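Local coordinates for chitin oligosaccharide binding protein NagB2 (Paenibacillus sp. FPU-7, PDB 7EHU), which binds short chitin oligosaccharides such as N,N'-diacetylchitobiose, probably as the extracellular solute-binding component of a sugar import system, at residues D292-F297 against A368-A373. Residues are numbered along the deposited sequence; the frame is centred on the assembly and turned at random.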
loop_
_atom_site.group_PDB
_atom_site.type_symbol
_atom_site.label_atom_id
_atom_site.label_comp_id
_atom_site.label_asym_id
_atom_site.label_seq_id
_atom_site.Cartn_x
_atom_site.Cartn_y
_atom_site.Cartn_z
ATOM N N ASP A 292 20.011 -0.959 -12.632
ATOM C CA ASP A 292 21.353 -0.618 -12.179
ATOM C C ASP A 292 21.573 0.892 -12.071
ATOM O O ASP A 292 22.715 1.331 -11.871
ATOM C CB ASP A 292 22.416 -1.259 -13.064
ATOM C CG ASP A 292 22.256 -2.750 -13.159
ATOM O OD1 ASP A 292 22.170 -3.402 -12.103
ATOM O OD2 ASP A 292 22.228 -3.295 -14.283
ATOM N N ASN A 293 20.508 1.686 -12.174
ATOM C CA ASN A 293 20.570 3.138 -12.123
ATOM C C ASN A 293 19.353 3.693 -11.397
ATOM O O ASN A 293 18.655 4.581 -11.891
ATOM C CB ASN A 293 20.669 3.742 -13.519
ATOM C CG ASN A 293 21.972 3.419 -14.197
ATOM O OD1 ASN A 293 22.995 4.083 -13.952
ATOM N ND2 ASN A 293 21.968 2.403 -15.036
ATOM N N VAL A 294 19.098 3.173 -10.191
ATOM C CA VAL A 294 17.903 3.515 -9.424
ATOM C C VAL A 294 18.290 3.808 -7.967
ATOM O O VAL A 294 19.130 3.123 -7.368
ATOM C CB VAL A 294 16.801 2.429 -9.557
ATOM C CG1 VAL A 294 17.295 1.040 -9.102
ATOM C CG2 VAL A 294 15.539 2.834 -8.842
ATOM N N GLY A 295 17.687 4.850 -7.409
ATOM C CA GLY A 295 17.834 5.232 -6.022
ATOM C C GLY A 295 16.473 5.486 -5.411
ATOM O O GLY A 295 15.425 5.208 -6.023
ATOM N N TYR A 296 16.465 6.063 -4.211
ATOM C CA TYR A 296 15.224 6.259 -3.484
ATOM C C TYR A 296 15.377 7.434 -2.541
ATOM O O TYR A 296 16.448 7.622 -1.962
ATOM C CB TYR A 296 14.918 5.013 -2.669
ATOM C CG TYR A 296 13.580 4.968 -1.989
ATOM C CD1 TYR A 296 12.460 4.479 -2.647
ATOM C CD2 TYR A 296 13.435 5.361 -0.658
ATOM C CE1 TYR A 296 11.251 4.375 -2.009
ATOM C CE2 TYR A 296 12.229 5.259 -0.011
ATOM C CZ TYR A 296 11.136 4.769 -0.695
ATOM O OH TYR A 296 9.945 4.630 -0.018
ATOM N N PHE A 297 14.294 8.191 -2.355
ATOM C CA PHE A 297 14.252 9.201 -1.308
ATOM C C PHE A 297 12.841 9.308 -0.748
ATOM O O PHE A 297 11.851 9.175 -1.478
ATOM C CB PHE A 297 14.794 10.577 -1.749
ATOM C CG PHE A 297 14.144 11.178 -2.968
ATOM C CD1 PHE A 297 14.607 10.884 -4.240
ATOM C CD2 PHE A 297 13.094 12.101 -2.830
ATOM C CE1 PHE A 297 14.037 11.477 -5.368
ATOM C CE2 PHE A 297 12.510 12.690 -3.958
ATOM C CZ PHE A 297 12.993 12.375 -5.229
ATOM N N ALA A 368 20.042 -6.294 -1.581
ATOM C CA ALA A 368 19.910 -5.500 -2.789
ATOM C C ALA A 368 20.125 -4.008 -2.483
ATOM O O ALA A 368 19.571 -3.489 -1.497
ATOM C CB ALA A 368 18.530 -5.799 -3.374
ATOM N N PRO A 369 20.962 -3.306 -3.264
ATOM C CA PRO A 369 21.193 -1.877 -3.009
ATOM C C PRO A 369 19.938 -1.024 -2.890
ATOM O O PRO A 369 19.877 -0.096 -2.070
ATOM C CB PRO A 369 22.024 -1.440 -4.228
ATOM C CG PRO A 369 22.696 -2.647 -4.716
ATOM C CD PRO A 369 21.883 -3.842 -4.289
ATOM N N LEU A 370 18.935 -1.277 -3.720
ATOM C CA LEU A 370 17.747 -0.428 -3.674
ATOM C C LEU A 370 16.995 -0.642 -2.361
ATOM O O LEU A 370 16.501 0.315 -1.752
ATOM C CB LEU A 370 16.858 -0.720 -4.881
ATOM C CG LEU A 370 15.570 0.090 -4.990
ATOM C CD1 LEU A 370 15.832 1.582 -4.922
ATOM C CD2 LEU A 370 14.840 -0.283 -6.282
ATOM N N THR A 371 16.926 -1.884 -1.888
ATOM C CA THR A 371 16.285 -2.130 -0.599
ATOM C C THR A 371 17.088 -1.486 0.532
ATOM O O THR A 371 16.501 -0.976 1.494
ATOM C CB THR A 371 16.081 -3.638 -0.440
ATOM O OG1 THR A 371 15.095 -4.040 -1.410
ATOM C CG2 THR A 371 15.585 -4.017 0.959
ATOM N N LYS A 372 18.424 -1.464 0.421
ATOM C CA LYS A 372 19.237 -0.764 1.412
ATOM C C LYS A 372 18.877 0.720 1.432
ATOM O O LYS A 372 18.747 1.321 2.505
ATOM C CB LYS A 372 20.728 -0.970 1.112
ATOM C CG LYS A 372 21.680 -0.222 2.078
ATOM C CD LYS A 372 23.151 -0.348 1.665
ATOM C CE LYS A 372 24.114 0.192 2.727
ATOM N NZ LYS A 372 25.510 0.390 2.221
ATOM N N ALA A 373 18.699 1.324 0.251
ATOM C CA ALA A 373 18.341 2.738 0.184
ATOM C C ALA A 373 16.958 3.002 0.776
ATOM O O ALA A 373 16.751 4.014 1.454
ATOM C CB ALA A 373 18.401 3.218 -1.265
HETATM O O HOH W 1 17.958 6.399 0.824
#
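O of A373 approaches the phenol ring of Y296 obliquely, 4.2 Å from CD2 of Y296, while I374 and A377 of the same helix also touch the Y296 side chain and Y152 of the adjoining strand meets the ring edge-to-face. A large aromatic suits this place because it can touch helix and neighbouring strand at once. With CG anti to the backbone N (chi1 -172°), CB of Y296 itself meets the helix, 4.2 Å from CB of A373. Alanine fits here because its single methyl lets the helix come close; CA of Y296 and CA of A373 are 6.0 Å apart. At G295 the packing partner is backbone: CD1 of L370 rests 3.8 Å from O of G295, a contact that needs no side chain from the glycine. The other methyl of L370, CD2, lies 4.0 Å from CG1 of V294, and the two side chains cross at about a right angle, their branched ends suited to packing methyl on methyl. I282 of helix 279-283 touches both residues, so an alanine at L370 would probably open a gap between V294, the G295 carbonyl and that helix. Direct polar bonds between the segments are absent, but a water donates to O of A373 at 2.7 Å and, weakly, to O of Y296. Strand 294-297 runs nearly parallel to the first turn of helix 369-379, at 12° and with axes 7.5 Å apart. Such helix-on-sheet packing, with the strand hydrogen-bonded antiparallel to strand 138-154, is characteristic of the alpha/beta architecture of periplasmic-binding-protein-like solute receptors.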